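PDB 4R4X: pngf-ii from Elizabethkingia meningoseptica, which probably hydrolyses the bond joining N-linked glycans to asparagine in glycoproteins, as a peptide:N-glycosidase related to PNGase F. Local coordinates for residues A[236-241]-A[358-363]. Numbering follows the deposited sequence.
Sequences LKQKSN and HQISLE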
ATOM      1  N   LEU A 236       5.390   5.162   1.709  1.00 13.41           N
ATOM      2  CA  LEU A 236       6.468   5.931   2.296  1.00 13.94           C
ATOM      3  C   LEU A 236       5.878   6.945   3.267  1.00 14.39           C
ATOM      4  O   LEU A 236       4.817   7.547   2.984  1.00 14.11           O
ATOM      5  CB  LEU A 236       7.255   6.656   1.193  1.00 15.13           C
ATOM      6  CG  LEU A 236       8.465   7.451   1.729  1.00 16.87           C
ATOM      7  CD1 LEU A 236       9.704   7.251   0.885  1.00 18.65           C
ATOM      8  CD2 LEU A 236       8.144   8.915   1.856  1.00 18.44           C
ATOM      9  N   LYS A 237       6.550   7.128   4.401  1.00 13.74           N
ATOM     10  CA  LYS A 237       6.182   8.161   5.367  1.00 14.23           C
ATOM     11  C   LYS A 237       7.399   9.048   5.535  1.00 13.76           C
ATOM     12  O   LYS A 237       8.516   8.562   5.555  1.00 13.74           O
ATOM     13  CB  LYS A 237       5.794   7.552   6.723  1.00 15.60           C
ATOM     14  CG  LYS A 237       4.722   6.487   6.720  1.00 18.17           C
ATOM     15  CD  LYS A 237       3.369   6.983   6.231  1.00 19.08           C
ATOM     16  CE  LYS A 237       2.327   5.857   6.289  1.00 20.25           C
ATOM     17  NZ  LYS A 237       2.054   5.437   7.698  1.00 20.98           N
ATOM     18  N   GLN A 238       7.204  10.352   5.614  1.00 13.25           N
ATOM     19  CA  GLN A 238       8.322  11.303   5.589  1.00 12.98           C
ATOM     20  C   GLN A 238       8.088  12.444   6.569  1.00 13.01           C
ATOM     21  O   GLN A 238       6.960  12.831   6.800  1.00 12.64           O
ATOM     22  CB  GLN A 238       8.478  11.876   4.173  1.00 12.68           C
ATOM     23  CG  GLN A 238       9.458  13.025   3.995  1.00 12.71           C
ATOM     24  CD  GLN A 238       8.873  14.404   4.271  1.00 13.70           C
ATOM     25  OE1 GLN A 238       7.672  14.627   4.155  1.00 14.08           O
ATOM     26  NE2 GLN A 238       9.728  15.344   4.614  1.00 13.89           N
ATOM     27  N   LYS A 239       9.174  12.973   7.128  1.00 14.13           N
ATOM     28  CA  LYS A 239       9.180  14.272   7.779  1.00 14.49           C
ATOM     29  C   LYS A 239      10.542  14.920   7.654  1.00 13.56           C
ATOM     30  O   LYS A 239      11.531  14.251   7.339  1.00 13.03           O
ATOM     31  CB  LYS A 239       8.812  14.149   9.255  1.00 16.70           C
ATOM     32  CG  LYS A 239       9.913  13.575  10.130  1.00 19.46           C
ATOM     33  CD  LYS A 239       9.385  13.409  11.548  1.00 22.58           C
ATOM     34  CE  LYS A 239      10.319  12.599  12.423  1.00 25.34           C
ATOM     35  NZ  LYS A 239      11.329  13.462  13.086  1.00 28.70           N
ATOM     36  N   SER A 240      10.577  16.224   7.901  1.00 12.70           N
ATOM     37  CA  SER A 240      11.819  16.976   7.965  1.00 12.88           C
ATOM     38  C   SER A 240      12.496  16.774   9.311  1.00 13.97           C
ATOM     39  O   SER A 240      11.829  16.782  10.343  1.00 13.25           O
ATOM     40  CB  SER A 240      11.593  18.484   7.760  1.00 12.40           C
ATOM     41  OG  SER A 240      12.792  19.229   7.983  1.00 11.97           O
ATOM     42  N   ASN A 241      13.817  16.600   9.264  1.00 15.28           N
ATOM     43  CA  ASN A 241      14.701  16.661  10.426  1.00 17.09           C
ATOM     44  C   ASN A 241      15.586  17.897  10.380  1.00 16.76           C
ATOM     45  O   ASN A 241      16.699  17.890  10.928  1.00 16.41           O
ATOM     46  CB  ASN A 241      15.624  15.427  10.476  1.00 19.42           C
ATOM     47  CG  ASN A 241      14.949  14.196  11.042  1.00 21.39           C
ATOM     48  OD1 ASN A 241      13.769  14.188  11.389  1.00 24.70           O
ATOM     49  ND2 ASN A 241      15.712  13.135  11.142  1.00 25.55           N
ATOM     50  N   HIS A 358      16.015  14.745   6.297  1.00 13.58           N
ATOM     51  CA  HIS A 358      14.697  14.133   6.369  1.00 13.09           C
ATOM     52  C   HIS A 358      14.812  12.776   7.022  1.00 13.19           C
ATOM     53  O   HIS A 358      15.894  12.198   7.079  1.00 13.36           O
ATOM     54  CB  HIS A 358      14.107  13.922   4.965  1.00 13.04           C
ATOM     55  CG  HIS A 358      13.978  15.184   4.192  1.00 12.89           C
ATOM     56  ND1 HIS A 358      12.771  15.817   4.013  1.00 13.43           N
ATOM     57  CD2 HIS A 358      14.908  15.966   3.601  1.00 12.30           C
ATOM     58  CE1 HIS A 358      12.957  16.916   3.304  1.00 13.22           C
ATOM     59  NE2 HIS A 358      14.245  17.036   3.060  1.00 12.93           N
ATOM     60  N   GLN A 359      13.689  12.270   7.513  1.00 14.00           N
ATOM     61  CA  GLN A 359      13.576  10.909   8.013  1.00 15.59           C
ATOM     62  C   GLN A 359      12.420  10.242   7.258  1.00 15.24           C
ATOM     63  O   GLN A 359      11.343  10.840   7.141  1.00 14.01           O
ATOM     64  CB  GLN A 359      13.244  10.960   9.493  1.00 17.48           C
ATOM     65  CG  GLN A 359      13.431   9.674  10.212  1.00 21.18           C
ATOM     66  CD  GLN A 359      13.325   9.937  11.694  1.00 23.35           C
ATOM     67  OE1 GLN A 359      14.215  10.540  12.279  1.00 25.20           O
ATOM     68  NE2 GLN A 359      12.207   9.569  12.278  1.00 24.02           N
ATOM     69  N   ILE A 360      12.641   9.029   6.755  1.00 14.46           N
ATOM     70  CA  ILE A 360      11.562   8.257   6.143  1.00 14.45           C
ATOM     71  C   ILE A 360      11.443   6.820   6.663  1.00 14.17           C
ATOM     72  O   ILE A 360      12.375   6.265   7.284  1.00 13.23           O
ATOM     73  CB  ILE A 360      11.689   8.183   4.597  1.00 15.63           C
ATOM     74  CG1 ILE A 360      12.791   7.203   4.205  1.00 17.13           C
ATOM     75  CG2 ILE A 360      11.942   9.558   4.016  1.00 15.88           C
ATOM     76  CD1 ILE A 360      12.800   6.812   2.752  1.00 19.37           C
ATOM     77  N   SER A 361      10.263   6.257   6.405  1.00 13.75           N
ATOM     78  CA  SER A 361       9.997   4.834   6.460  1.00 14.01           C
ATOM     79  C   SER A 361       9.441   4.422   5.107  1.00 13.09           C
ATOM     80  O   SER A 361       8.831   5.235   4.422  1.00 13.21           O
ATOM     81  CB  SER A 361       9.000   4.498   7.574  1.00 15.31           C
ATOM     82  OG  SER A 361       9.566   4.884   8.841  1.00 17.81           O
ATOM     83  N   LEU A 362       9.665   3.171   4.734  1.00 12.76           N
ATOM     84  CA  LEU A 362       9.240   2.647   3.450  1.00 12.89           C
ATOM     85  C   LEU A 362       8.976   1.148   3.526  1.00 13.72           C
ATOM     86  O   LEU A 362       9.799   0.390   4.081  1.00 13.95           O
ATOM     87  CB  LEU A 362      10.321   2.900   2.413  1.00 12.89           C
ATOM     88  CG  LEU A 362      10.087   2.360   1.014  1.00 12.70           C
ATOM     89  CD1 LEU A 362       8.966   3.149   0.379  1.00 12.62           C
ATOM     90  CD2 LEU A 362      11.376   2.464   0.210  1.00 12.74           C
ATOM     91  N   GLU A 363       7.852   0.723   2.945  1.00 13.53           N
ATOM     92  CA  GLU A 363       7.518  -0.690   2.813  1.00 13.96           C
ATOM     93  C   GLU A 363       6.740  -0.936   1.522  1.00 14.18           C
ATOM     94  O   GLU A 363       6.193  -0.003   0.915  1.00 13.69           O
ATOM     95  CB  GLU A 363       6.729  -1.183   4.045  1.00 14.86           C
ATOM     96  CG  GLU A 363       5.323  -0.605   4.179  1.00 16.20           C
ATOM     97  CD  GLU A 363       4.616  -0.983   5.474  1.00 18.34           C
ATOM     98  OE1 GLU A 363       3.388  -1.231   5.433  1.00 18.00           O
ATOM     99  OE2 GLU A 363       5.273  -1.044   6.540  1.00 20.52           O
TER
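Lys237 and Ser361 form one hydrogen-bonded pair of two antiparallel strands, 236-240 and 358-363, and Lys239 and Gln359 form the next; the strand axes, 175° apart in direction, approach to 4.7 Å. Each pair exchanges two N-H...O=C bonds, that from Gln359 N to Lys239 O measuring 2.9 Å. Between them, Ile360 CA brings its hydrogen to Lys237 O.

On the face bearing Leu236, Gln238, Ile360 and Leu362, Leu236 CD1 meets Ile360 CD1 at 3.6 Å, while Leu362 CD1 rests on Leu236 CB; branched apolar residues suit this buried side. The Gln238 amide reaches the ring of His358, at the strand end, NE2 giving ND1 a bent bond (3.1 Å, 142°) in the imidazole plane. Thr326 OG1 bonds Gln238 OE1, and Asp243 OD2 the ring's NE2, so both buried polar groups are gripped at two ends.

The face of Lys239 and Gln359 is partly exposed, so polar chains can lie there, CE 3.6 Å from NE2. Asn241, just past the strand, takes Lys239 NZ on OD1 and gives ND2 to Gln359 OE1 in a straight bond (171°).

These are the central strands of a four-stranded antiparallel sheet; Ile360 packs on strand 343-350 of another, consistent with the beta-sandwich of the first PNGase F-type domain.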